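Local coordinates for protein Rik1-associated factor 1 (Schizosaccharomyces pombe, PDB 4O9D) that contributes to heterochromatin establishment as a subunit of the Clr4 methyltransferase complex, which methylates histone H3 to give H3K9me, and is represented here by its WD-repeat beta-propeller, at residues 22-27 with 68-73; 340-345 with 349-354; 374-379 with 404-409; 385-388 with 393-396. All blocks are in the same frame, centred on the assembly; numbering follows the deposited sequence.

Contact 1 (22-27 with 68-73); sequences PWKHFN and HSETIQ. With EDO (1,2-ethanediol), chain C.
Glu70 and Lys24 form the charged end of this contact, where strand 22-26, the edge strand of the last propeller blade, faces the loop that enters strand 71-73 of the first. From its base, Glu70 CB lies 4.2 Å from Lys24 CE; the chain then runs extended from CG, and Glu70 CD comes 3.8 Å from Lys24 NZ before the tip oxygens divide. OE1 takes a salt bridge of 2.9 Å from Lys24 NZ, which arrives from above the carboxylate plane, 57° out of it. OE2 turns to Trp23: it lies 3.9 Å from Trp23 CZ2 at the ring edge, with ring and carboxylate almost perpendicular (89°). A water donates to Glu70 OE2 at 2.7 Å and weakly accepts from Trp23 NE1. Lys24 in turn lays CG over the centre of the Trp23 face, and its NZ also bonds Glu418 O. Further along, Ile72 CD1 sits over one face of Phe26, 4.0 Å from the ring centroid, while Ile72 CG2 touches Phe26 CE1 at 3.8 Å. With CG anti to the backbone N (chi1 176°), Phe26 extends its ring toward Ile72 on strand 71-73. No backbone bond joins the two segments, so this blade interface rests on side chains: an apolar buried end and an ionic end where Arg420 brings a like charge close to Lys24 NZ, which the Glu70 carboxylate probably offsets.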
loop_
_atom_site.group_PDB
_atom_site.type_symbol
_atom_site.label_atom_id
_atom_site.label_comp_id
_atom_site.label_asym_id
_atom_site.label_seq_id
_atom_site.Cartn_x
_atom_site.Cartn_y
_atom_site.Cartn_z
ATOM N N PRO A 22 -7.950 -6.442 20.957
ATOM C CA PRO A 22 -8.480 -7.370 19.954
ATOM C C PRO A 22 -9.978 -7.194 19.784
ATOM O O PRO A 22 -10.690 -6.943 20.760
ATOM C CB PRO A 22 -8.162 -8.752 20.538
ATOM C CG PRO A 22 -7.783 -8.510 21.947
ATOM C CD PRO A 22 -7.223 -7.138 22.026
ATOM N N TRP A 23 -10.446 -7.301 18.545
ATOM C CA TRP A 23 -11.839 -7.066 18.247
ATOM C C TRP A 23 -12.409 -8.181 17.389
ATOM O O TRP A 23 -13.338 -8.866 17.800
ATOM C CB TRP A 23 -12.011 -5.727 17.534
ATOM C CG TRP A 23 -13.423 -5.426 17.273
ATOM C CD1 TRP A 23 -14.459 -5.551 18.160
ATOM C CD2 TRP A 23 -13.993 -4.943 16.052
ATOM N NE1 TRP A 23 -15.636 -5.181 17.562
ATOM C CE2 TRP A 23 -15.379 -4.803 16.268
ATOM C CE3 TRP A 23 -13.467 -4.620 14.793
ATOM C CZ2 TRP A 23 -16.248 -4.346 15.275
ATOM C CZ3 TRP A 23 -14.332 -4.168 13.807
ATOM C CH2 TRP A 23 -15.710 -4.039 14.056
ATOM N N LYS A 24 -11.865 -8.353 16.186
ATOM C CA LYS A 24 -12.343 -9.389 15.294
ATOM C C LYS A 24 -11.190 -10.125 14.683
ATOM O O LYS A 24 -10.156 -9.541 14.370
ATOM C CB LYS A 24 -13.192 -8.799 14.169
ATOM C CG LYS A 24 -14.429 -8.083 14.632
ATOM C CD LYS A 24 -15.454 -9.041 15.174
ATOM C CE LYS A 24 -16.761 -8.329 15.462
ATOM N NZ LYS A 24 -17.731 -9.225 16.157
ATOM N N HIS A 25 -11.383 -11.419 14.504
ATOM C CA HIS A 25 -10.451 -12.241 13.769
ATOM C C HIS A 25 -11.209 -12.906 12.633
ATOM O O HIS A 25 -12.373 -13.288 12.787
ATOM C CB HIS A 25 -9.832 -13.331 14.641
ATOM C CG HIS A 25 -9.242 -14.441 13.835
ATOM N ND1 HIS A 25 -7.963 -14.386 13.326
ATOM C CD2 HIS A 25 -9.774 -15.606 13.395
ATOM C CE1 HIS A 25 -7.724 -15.479 12.622
ATOM N NE2 HIS A 25 -8.806 -16.239 12.652
ATOM N N PHE A 26 -10.534 -13.065 11.502
ATOM C CA PHE A 26 -11.159 -13.576 10.295
ATOM C C PHE A 26 -10.158 -14.401 9.486
ATOM O O PHE A 26 -9.005 -14.000 9.326
ATOM C CB PHE A 26 -11.673 -12.372 9.482
ATOM C CG PHE A 26 -12.273 -12.726 8.149
ATOM C CD1 PHE A 26 -13.597 -13.141 8.058
ATOM C CD2 PHE A 26 -11.537 -12.587 6.978
ATOM C CE1 PHE A 26 -14.166 -13.450 6.822
ATOM C CE2 PHE A 26 -12.099 -12.899 5.738
ATOM C CZ PHE A 26 -13.411 -13.327 5.663
ATOM N N ASN A 27 -10.596 -15.559 8.991
ATOM C CA ASN A 27 -9.807 -16.377 8.063
ATOM C C ASN A 27 -10.725 -17.257 7.225
ATOM O O ASN A 27 -10.914 -18.433 7.534
ATOM C CB ASN A 27 -8.803 -17.293 8.791
ATOM C CG ASN A 27 -7.861 -18.040 7.811
ATOM O OD1 ASN A 27 -8.181 -18.201 6.625
ATOM N ND2 ASN A 27 -6.704 -18.483 8.304
ATOM N N HIS A 68 -20.430 -1.203 11.868
ATOM C CA HIS A 68 -21.670 -1.138 12.636
ATOM C C HIS A 68 -22.375 -2.496 12.764
ATOM O O HIS A 68 -22.791 -2.872 13.855
ATOM C CB HIS A 68 -22.630 -0.129 12.016
ATOM C CG HIS A 68 -23.984 -0.127 12.654
ATOM N ND1 HIS A 68 -24.165 -0.026 14.016
ATOM C CD2 HIS A 68 -25.226 -0.240 12.119
ATOM C CE1 HIS A 68 -25.457 -0.062 14.295
ATOM N NE2 HIS A 68 -26.122 -0.192 13.160
ATOM N N SER A 69 -22.496 -3.237 11.663
ATOM C CA SER A 69 -23.265 -4.492 11.672
ATOM C C SER A 69 -22.395 -5.715 11.927
ATOM O O SER A 69 -22.911 -6.813 12.195
ATOM C CB SER A 69 -24.029 -4.663 10.344
ATOM O OG SER A 69 -23.135 -4.847 9.252
ATOM N N GLU A 70 -21.077 -5.532 11.838
ATOM C CA GLU A 70 -20.145 -6.617 12.080
ATOM C C GLU A 70 -20.423 -7.762 11.112
ATOM O O GLU A 70 -20.357 -8.942 11.465
ATOM C CB GLU A 70 -20.229 -7.057 13.545
ATOM C CG GLU A 70 -20.168 -5.859 14.481
ATOM C CD GLU A 70 -19.979 -6.230 15.957
ATOM O OE1 GLU A 70 -20.024 -7.441 16.309
ATOM O OE2 GLU A 70 -19.770 -5.293 16.759
ATOM N N THR A 71 -20.722 -7.391 9.873
ATOM C CA THR A 71 -20.930 -8.362 8.808
ATOM C C THR A 71 -19.892 -8.178 7.713
ATOM O O THR A 71 -19.308 -7.107 7.562
ATOM C CB THR A 71 -22.325 -8.227 8.186
ATOM O OG1 THR A 71 -22.476 -6.915 7.642
ATOM C CG2 THR A 71 -23.419 -8.463 9.246
ATOM N N ILE A 72 -19.688 -9.232 6.938
ATOM C CA ILE A 72 -18.711 -9.213 5.872
ATOM C C ILE A 72 -19.221 -10.036 4.671
ATOM O O ILE A 72 -19.925 -11.037 4.830
ATOM C CB ILE A 72 -17.313 -9.675 6.404
ATOM C CG1 ILE A 72 -16.189 -9.220 5.470
ATOM C CG2 ILE A 72 -17.256 -11.167 6.636
ATOM C CD1 ILE A 72 -14.824 -9.678 5.931
ATOM N N GLN A 73 -18.866 -9.600 3.473
ATOM C CA GLN A 73 -19.407 -10.175 2.237
ATOM C C GLN A 73 -18.301 -10.363 1.215
ATOM O O GLN A 73 -17.469 -9.478 1.050
ATOM C CB GLN A 73 -20.484 -9.265 1.652
ATOM C CG GLN A 73 -21.108 -9.830 0.393
ATOM C CD GLN A 73 -21.987 -8.827 -0.342
ATOM O OE1 GLN A 73 -22.268 -7.724 0.154
ATOM N NE2 GLN A 73 -22.420 -9.205 -1.535
HETATM C C1 EDO C . -20.595 -5.582 3.538
HETATM O O1 EDO C . -21.169 -4.288 3.308
HETATM C C2 EDO C . -21.000 -6.105 4.917
HETATM O O2 EDO C . -22.417 -6.005 5.126
HETATM O O HOH W 1 -18.648 -5.632 19.167
#

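Contact 2 (340-345 with 349-354); sequences NMAQWQ and NLFVTG
Met341 to Trp344 pair antiparallel with Phe351 to Gly354, the strand directions 171° apart, in the hairpin that supplies the two inner strands of a WD-repeat propeller blade. Gln343 and Val352 form a hydrogen-bonded pair; the N-H of Gln343 reaches Val352 O at 2.9 Å and lies in the carbonyl plane. At the far end Gly354 O accepts from Asn340 N (3.1 Å) and, weakly, from Met341 N, a classic beta bulge. On the face carrying Met341 and Val352, the extended methionine brings CE within 3.6 Å of Val352 CG1. The other face is dominated by Trp344 and Phe351. Phe351 CB stands over the six-membered ring of Trp344, 3.7 Å from its centroid, and Phe351 CD1 comes 3.4 Å from Trp344 CE2 over the same indole; the five-membered ring and the phenyl meet obliquely, planes at 40°. Trp344 has CG anti to the carbonyl carbon (chi1 -62°), which swings the indole back toward the partner strand. Its NE1 bonds Thr285 OG1 of the preceding blade. Cutting Trp344 back to an alanine is likely to leave Phe351 CB and CD1 without the indole face, and the Thr285 hydroxyl without its donor. Beyond the indole, Phe351 CZ touches Ala342 CB at 4.0 Å. At the indole edge, in the ring plane, Asn349 O lies 3.3 Å from Trp344 CZ3.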
loop_
_atom_site.group_PDB
_atom_site.type_symbol
_atom_site.label_atom_id
_atom_site.label_comp_id
_atom_site.label_asym_id
_atom_site.label_seq_id
_atom_site.Cartn_x
_atom_site.Cartn_y
_atom_site.Cartn_z
ATOM N N ASN A 340 7.003 -6.380 6.478
ATOM C CA ASN A 340 5.871 -6.102 5.580
ATOM C C ASN A 340 4.853 -5.090 6.116
ATOM O O ASN A 340 3.824 -4.811 5.478
ATOM C CB ASN A 340 5.120 -7.383 5.256
ATOM C CG ASN A 340 5.768 -8.175 4.150
ATOM O OD1 ASN A 340 6.383 -7.610 3.240
ATOM N ND2 ASN A 340 5.646 -9.510 4.227
ATOM N N MET A 341 5.106 -4.589 7.307
ATOM C CA MET A 341 4.277 -3.559 7.897
ATOM C C MET A 341 5.164 -2.472 8.493
ATOM O O MET A 341 6.059 -2.772 9.276
ATOM C CB MET A 341 3.415 -4.154 9.019
ATOM C CG MET A 341 2.822 -3.089 9.928
ATOM S SD MET A 341 1.908 -3.775 11.319
ATOM C CE MET A 341 1.107 -2.294 11.881
ATOM N N ALA A 342 4.926 -1.215 8.127
ATOM C CA ALA A 342 5.712 -0.121 8.676
ATOM C C ALA A 342 4.910 1.174 8.599
ATOM O O ALA A 342 4.743 1.723 7.518
ATOM C CB ALA A 342 7.043 0.021 7.920
ATOM N N GLN A 343 4.413 1.646 9.743
ATOM C CA GLN A 343 3.537 2.823 9.764
ATOM C C GLN A 343 3.698 3.605 11.042
ATOM O O GLN A 343 3.875 3.027 12.130
ATOM C CB GLN A 343 2.051 2.409 9.651
ATOM C CG GLN A 343 1.623 1.919 8.271
ATOM C CD GLN A 343 0.106 1.900 8.091
ATOM O OE1 GLN A 343 -0.654 2.104 9.041
ATOM N NE2 GLN A 343 -0.338 1.660 6.855
ATOM N N TRP A 344 3.583 4.915 10.913
ATOM C CA TRP A 344 3.447 5.788 12.062
ATOM C C TRP A 344 2.001 5.852 12.522
ATOM O O TRP A 344 1.062 5.966 11.723
ATOM C CB TRP A 344 3.981 7.180 11.738
ATOM C CG TRP A 344 5.461 7.114 11.406
ATOM C CD1 TRP A 344 6.017 6.799 10.197
ATOM C CD2 TRP A 344 6.553 7.341 12.305
ATOM N NE1 TRP A 344 7.397 6.837 10.283
ATOM C CE2 TRP A 344 7.746 7.156 11.570
ATOM C CE3 TRP A 344 6.640 7.676 13.667
ATOM C CZ2 TRP A 344 8.999 7.301 12.145
ATOM C CZ3 TRP A 344 7.888 7.838 14.228
ATOM C CH2 TRP A 344 9.050 7.641 13.483
ATOM N N GLN A 345 1.838 5.699 13.829
ATOM C CA GLN A 345 0.556 5.870 14.491
ATOM C C GLN A 345 -0.108 7.153 14.005
ATOM O O GLN A 345 0.427 8.241 14.205
ATOM C CB GLN A 345 0.803 5.969 16.004
ATOM C CG GLN A 345 -0.288 6.707 16.770
ATOM C CD GLN A 345 -1.234 5.756 17.458
ATOM O OE1 GLN A 345 -0.877 5.116 18.446
ATOM N NE2 GLN A 345 -2.445 5.637 16.925
ATOM N N ASN A 349 3.120 9.842 17.638
ATOM C CA ASN A 349 4.545 9.829 17.312
ATOM C C ASN A 349 5.216 8.455 17.401
ATOM O O ASN A 349 6.413 8.324 17.173
ATOM C CB ASN A 349 5.281 10.854 18.171
ATOM C CG ASN A 349 4.950 12.279 17.775
ATOM O OD1 ASN A 349 5.086 12.666 16.603
ATOM N ND2 ASN A 349 4.482 13.061 18.736
ATOM N N LEU A 350 4.448 7.417 17.679
ATOM C CA LEU A 350 5.027 6.078 17.729
ATOM C C LEU A 350 5.118 5.434 16.335
ATOM O O LEU A 350 4.274 5.677 15.465
ATOM C CB LEU A 350 4.202 5.177 18.646
ATOM C CG LEU A 350 4.285 5.547 20.127
ATOM C CD1 LEU A 350 3.442 4.626 20.968
ATOM C CD2 LEU A 350 5.732 5.529 20.607
ATOM N N PHE A 351 6.140 4.606 16.147
ATOM C CA PHE A 351 6.356 3.894 14.893
ATOM C C PHE A 351 6.035 2.422 15.154
ATOM O O PHE A 351 6.309 1.895 16.241
ATOM C CB PHE A 351 7.814 4.086 14.441
ATOM C CG PHE A 351 8.153 3.447 13.103
ATOM C CD1 PHE A 351 7.464 3.799 11.941
ATOM C CD2 PHE A 351 9.206 2.546 13.004
ATOM C CE1 PHE A 351 7.796 3.221 10.726
ATOM C CE2 PHE A 351 9.570 1.982 11.785
ATOM C CZ PHE A 351 8.853 2.320 10.632
ATOM N N VAL A 352 5.416 1.780 14.176
ATOM C CA VAL A 352 4.987 0.409 14.310
ATOM C C VAL A 352 5.395 -0.448 13.111
ATOM O O VAL A 352 5.057 -0.145 11.948
ATOM C CB VAL A 352 3.443 0.321 14.471
ATOM C CG1 VAL A 352 3.022 -1.113 14.692
ATOM C CG2 VAL A 352 2.977 1.210 15.607
ATOM N N THR A 353 6.061 -1.560 13.400
ATOM C CA THR A 353 6.573 -2.420 12.361
ATOM C C THR A 353 6.198 -3.876 12.619
ATOM O O THR A 353 6.071 -4.308 13.766
ATOM C CB THR A 353 8.115 -2.270 12.200
ATOM O OG1 THR A 353 8.797 -2.741 13.371
ATOM C CG2 THR A 353 8.492 -0.829 11.959
ATOM N N GLY A 354 5.981 -4.619 11.544
ATOM C CA GLY A 354 5.617 -6.021 11.656
ATOM C C GLY A 354 6.466 -6.863 10.741
ATOM O O GLY A 354 6.610 -6.558 9.540
#

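Contact 3 (374-379 with 404-409); sequences NFTEMN and NMYSLG. With EDO (1,2-ethanediol), chain E.
Two neighbouring blades of the WD-repeat propeller meet here: Phe375 and Thr376, on the outermost strand of one, press against Tyr406 on strand 403-407 of the next. The aromatic pair is T-shaped, with the edge of Phe375 directed at the face of Tyr406. Phe375 CE2 stands over the centre of the tyrosine ring, 3.7 Å from Tyr406 CD2, and the planes are 66° apart. Phe375 points CG anti to its own N (chi1 178°), which carries the ring across to the other blade. The Tyr406 hydroxyl is fixed by a hydrogen bond with Thr376, whose OG1 lies 2.9 Å from Tyr406 OH. Thr376 CG2 adds a contact of 3.3 Å to the same oxygen, and Asn404 ND2 donates to it weakly at 3.4 Å. One phenol thus has its ring packed by Phe375 and its oxygen gripped by a threonine and, weakly, by an amide. Phe416 also meets Tyr406 edge-to-face. The amide's other polar atom, Asn404 OD1, accepts from His25 ND1 on strand 21-26. The remaining touch is from Met378, whose chain bends at chi3 (75°) and leaves CE 3.5 Å from Asn404 ND2.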
loop_
_atom_site.group_PDB
_atom_site.type_symbol
_atom_site.label_atom_id
_atom_site.label_comp_id
_atom_site.label_asym_id
_atom_site.label_seq_id
_atom_site.Cartn_x
_atom_site.Cartn_y
_atom_site.Cartn_z
ATOM N N ASN A 374 6.127 -5.232 22.441
ATOM C CA ASN A 374 5.507 -6.058 21.422
ATOM C C ASN A 374 4.010 -5.817 21.528
ATOM O O ASN A 374 3.440 -5.952 22.606
ATOM C CB ASN A 374 5.845 -7.538 21.630
ATOM C CG ASN A 374 7.306 -7.857 21.316
ATOM O OD1 ASN A 374 8.004 -7.058 20.711
ATOM N ND2 ASN A 374 7.759 -9.047 21.706
ATOM N N PHE A 375 3.378 -5.417 20.426
ATOM C CA PHE A 375 1.940 -5.156 20.422
ATOM C C PHE A 375 1.166 -6.450 20.366
ATOM O O PHE A 375 0.197 -6.644 21.105
ATOM C CB PHE A 375 1.520 -4.287 19.228
ATOM C CG PHE A 375 0.042 -4.044 19.164
ATOM C CD1 PHE A 375 -0.573 -3.200 20.072
ATOM C CD2 PHE A 375 -0.744 -4.672 18.200
ATOM C CE1 PHE A 375 -1.952 -2.988 20.020
ATOM C CE2 PHE A 375 -2.137 -4.460 18.140
ATOM C CZ PHE A 375 -2.736 -3.635 19.045
ATOM N N THR A 376 1.575 -7.331 19.464
ATOM C CA THR A 376 0.888 -8.597 19.322
ATOM C C THR A 376 1.792 -9.571 18.606
ATOM O O THR A 376 2.860 -9.188 18.137
ATOM C CB THR A 376 -0.454 -8.435 18.568
ATOM O OG1 THR A 376 -1.202 -9.648 18.659
ATOM C CG2 THR A 376 -0.237 -8.062 17.078
ATOM N N GLU A 377 1.399 -10.842 18.623
ATOM C CA GLU A 377 2.113 -11.921 17.959
ATOM C C GLU A 377 1.128 -12.749 17.125
ATOM O O GLU A 377 0.119 -13.274 17.648
ATOM C CB GLU A 377 2.818 -12.836 18.955
ATOM C CG GLU A 377 3.343 -14.084 18.253
ATOM C CD GLU A 377 4.269 -14.918 19.092
ATOM O OE1 GLU A 377 4.447 -14.608 20.289
ATOM O OE2 GLU A 377 4.817 -15.896 18.546
ATOM N N MET A 378 1.398 -12.851 15.830
ATOM C CA MET A 378 0.528 -13.628 14.945
ATOM C C MET A 378 1.167 -14.997 14.677
ATOM O O MET A 378 2.336 -15.204 14.988
ATOM C CB MET A 378 0.219 -12.831 13.651
ATOM C CG MET A 378 -0.762 -11.637 13.899
ATOM S SD MET A 378 -1.562 -11.029 12.430
ATOM C CE MET A 378 -2.761 -12.316 12.137
ATOM N N ASN A 379 0.395 -15.931 14.125
ATOM C CA ASN A 379 0.823 -17.325 14.001
ATOM C C ASN A 379 1.921 -17.565 12.980
ATOM O O ASN A 379 2.533 -18.625 12.966
ATOM C CB ASN A 379 -0.373 -18.211 13.637
ATOM C CG ASN A 379 -1.253 -18.524 14.833
ATOM O OD1 ASN A 379 -0.760 -18.756 15.936
ATOM N ND2 ASN A 379 -2.568 -18.529 14.618
ATOM N N ASN A 404 -6.227 -10.221 11.799
ATOM C CA ASN A 404 -6.626 -9.709 13.104
ATOM C C ASN A 404 -6.974 -8.229 13.073
ATOM O O ASN A 404 -6.199 -7.411 12.577
ATOM C CB ASN A 404 -5.527 -9.959 14.152
ATOM C CG ASN A 404 -5.352 -11.435 14.465
ATOM O OD1 ASN A 404 -6.136 -12.266 14.021
ATOM N ND2 ASN A 404 -4.332 -11.761 15.237
ATOM N N MET A 405 -8.142 -7.890 13.610
ATOM C CA MET A 405 -8.558 -6.494 13.749
ATOM C C MET A 405 -8.582 -6.040 15.215
ATOM O O MET A 405 -9.241 -6.680 16.062
ATOM C CB MET A 405 -9.967 -6.284 13.185
ATOM C CG MET A 405 -10.075 -6.166 11.675
ATOM S SD MET A 405 -11.260 -4.860 11.212
ATOM C CE MET A 405 -10.970 -4.773 9.455
ATOM N N TYR A 406 -7.906 -4.924 15.496
ATOM C CA TYR A 406 -7.877 -4.344 16.836
ATOM C C TYR A 406 -8.642 -3.031 16.822
ATOM O O TYR A 406 -8.551 -2.276 15.865
ATOM C CB TYR A 406 -6.432 -4.136 17.297
ATOM C CG TYR A 406 -5.624 -5.406 17.225
ATOM C CD1 TYR A 406 -5.112 -5.850 16.012
ATOM C CD2 TYR A 406 -5.388 -6.177 18.368
ATOM C CE1 TYR A 406 -4.383 -7.030 15.935
ATOM C CE2 TYR A 406 -4.663 -7.345 18.302
ATOM C CZ TYR A 406 -4.164 -7.766 17.089
ATOM O OH TYR A 406 -3.460 -8.943 17.003
ATOM N N SER A 407 -9.416 -2.762 17.869
ATOM C CA SER A 407 -10.205 -1.536 17.910
ATOM C C SER A 407 -10.181 -0.916 19.301
ATOM O O SER A 407 -9.859 -1.576 20.280
ATOM C CB SER A 407 -11.653 -1.820 17.505
ATOM O OG SER A 407 -12.391 -0.620 17.389
ATOM N N LEU A 408 -10.542 0.351 19.385
ATOM C CA LEU A 408 -10.723 0.982 20.680
ATOM C C LEU A 408 -11.957 0.385 21.372
ATOM O O LEU A 408 -12.470 0.933 22.347
ATOM C CB LEU A 408 -10.838 2.501 20.507
ATOM C CG LEU A 408 -9.536 3.170 20.053
ATOM C CD1 LEU A 408 -9.673 4.687 20.028
ATOM C CD2 LEU A 408 -8.381 2.772 20.964
ATOM N N GLY A 409 -12.432 -0.743 20.843
ATOM C CA GLY A 409 -13.427 -1.570 21.505
ATOM C C GLY A 409 -12.803 -2.850 22.045
ATOM O O GLY A 409 -13.468 -3.881 22.173
HETATM C C1 EDO E . 7.544 -7.246 24.721
HETATM O O1 EDO E . 6.552 -6.262 25.006
HETATM C C2 EDO E . 8.743 -7.093 25.655
HETATM O O2 EDO E . 9.881 -7.685 25.021
#

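Contact 4 (385-388 with 393-396); sequences GGFS and KLTV
Phe387 carries Leu394 CD1 on one face of its ring: the methyl stands over the centre, 3.9 Å from the centroid and only 5° off the normal, a direct CH-pi contact. Lys393 O approaches the same ring obliquely, 3.6 Å from Phe387 CD1. Leu394 CG is anti to the backbone N (chi1 173°), and the second torsion of 65° turns Leu394 CD1 toward the partner strand, 3.7 Å from Gly386 C. A serine in place of Phe387 would probably leave Leu394 CD1 without the ring face it packs on and open a gap beside Leu20 and Pro346, which also touch the phenyl. The backbones run antiparallel. Gly386 N reaches Thr395 O at 3.0 Å in the carbonyl plane, whereas in the return bond Thr395 N meets Gly386 O from above the Gly386 carbonyl plane. Ser388 N bonds Lys393 O at 3.0 Å, and Ser388 OG, itself bonded to Asp390, accepts weakly from Lys393 N. Tyr38 OH of the first blade bonds both Thr395 OG1 and Gly386 O, and Gln343 OE1 of the preceding blade takes the N-H of Phe387. Paired strands that hydrogen-bond to residues of the blades before and after them fit the inner hairpin of a WD-repeat propeller blade.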
loop_
_atom_site.group_PDB
_atom_site.type_symbol
_atom_site.label_atom_id
_atom_site.label_comp_id
_atom_site.label_asym_id
_atom_site.label_seq_id
_atom_site.Cartn_x
_atom_site.Cartn_y
_atom_site.Cartn_z
ATOM N N GLY A 385 -0.055 -4.711 7.455
ATOM C CA GLY A 385 -0.614 -4.091 8.643
ATOM C C GLY A 385 -0.895 -2.622 8.385
ATOM O O GLY A 385 -0.097 -1.938 7.754
ATOM N N GLY A 386 -2.015 -2.120 8.890
ATOM C CA GLY A 386 -2.411 -0.757 8.593
ATOM C C GLY A 386 -3.429 -0.160 9.547
ATOM O O GLY A 386 -4.466 -0.771 9.824
ATOM N N PHE A 387 -3.138 1.049 10.027
ATOM C CA PHE A 387 -4.072 1.828 10.839
ATOM C C PHE A 387 -5.115 2.494 9.971
ATOM O O PHE A 387 -4.832 2.880 8.833
ATOM C CB PHE A 387 -3.339 2.975 11.532
ATOM C CG PHE A 387 -2.469 2.549 12.683
ATOM C CD1 PHE A 387 -3.025 2.264 13.906
ATOM C CD2 PHE A 387 -1.095 2.461 12.535
ATOM C CE1 PHE A 387 -2.231 1.891 14.967
ATOM C CE2 PHE A 387 -0.290 2.091 13.602
ATOM C CZ PHE A 387 -0.865 1.803 14.810
ATOM N N SER A 388 -6.307 2.692 10.514
ATOM C CA SER A 388 -7.240 3.608 9.888
ATOM C C SER A 388 -6.725 5.009 10.173
ATOM O O SER A 388 -6.017 5.238 11.177
ATOM C CB SER A 388 -8.668 3.410 10.437
ATOM O OG SER A 388 -8.703 3.601 11.842
ATOM N N LYS A 393 -8.637 1.970 14.382
ATOM C CA LYS A 393 -8.532 0.585 13.943
ATOM C C LYS A 393 -7.092 0.258 13.586
ATOM O O LYS A 393 -6.377 1.107 13.043
ATOM C CB LYS A 393 -9.419 0.352 12.719
ATOM C CG LYS A 393 -10.905 0.640 12.956
ATOM C CD LYS A 393 -11.493 -0.325 13.986
ATOM C CE LYS A 393 -12.935 0.024 14.365
ATOM N NZ LYS A 393 -13.054 1.369 15.022
ATOM N N LEU A 394 -6.670 -0.966 13.903
ATOM C CA LEU A 394 -5.436 -1.523 13.360
ATOM C C LEU A 394 -5.723 -2.956 12.856
ATOM O O LEU A 394 -6.375 -3.751 13.537
ATOM C CB LEU A 394 -4.322 -1.503 14.419
ATOM C CG LEU A 394 -3.029 -2.218 14.021
ATOM C CD1 LEU A 394 -2.333 -1.515 12.828
ATOM C CD2 LEU A 394 -2.060 -2.328 15.228
ATOM N N THR A 395 -5.284 -3.262 11.643
ATOM C CA THR A 395 -5.550 -4.554 11.051
ATOM C C THR A 395 -4.196 -5.156 10.722
ATOM O O THR A 395 -3.367 -4.496 10.098
ATOM C CB THR A 395 -6.437 -4.418 9.746
ATOM O OG1 THR A 395 -7.694 -3.808 10.061
ATOM C CG2 THR A 395 -6.708 -5.777 9.166
ATOM N N VAL A 396 -3.966 -6.399 11.146
ATOM C CA VAL A 396 -2.706 -7.068 10.920
ATOM C C VAL A 396 -2.965 -8.453 10.336
ATOM O O VAL A 396 -3.842 -9.161 10.803
ATOM C CB VAL A 396 -1.920 -7.178 12.259
ATOM C CG1 VAL A 396 -0.593 -7.878 12.063
ATOM C CG2 VAL A 396 -1.720 -5.782 12.834
#

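In the fold
From the N terminus, strand 21-26 belongs to the last blade; contact 1 sets it against strand 71-74, closing a loop of 40 residues that contains the first three strands of the next blade. Contact 2 follows far along the chain as a short hairpin within the third WD repeat. Contact 3 then spans 24 residues and joins the outer strand of that blade to strand 403-407; contact 4, a hairpin, lies within this span. No contacts cross. Strand 403-407 bonds to strands 21-26 and 393-398, so contacts 1, 3 and 4 converge on the last blade, completed by the N-terminal strand, while C-terminal strand 420-422 joins the first. Contacts 2 and 4 touch across the blade boundary.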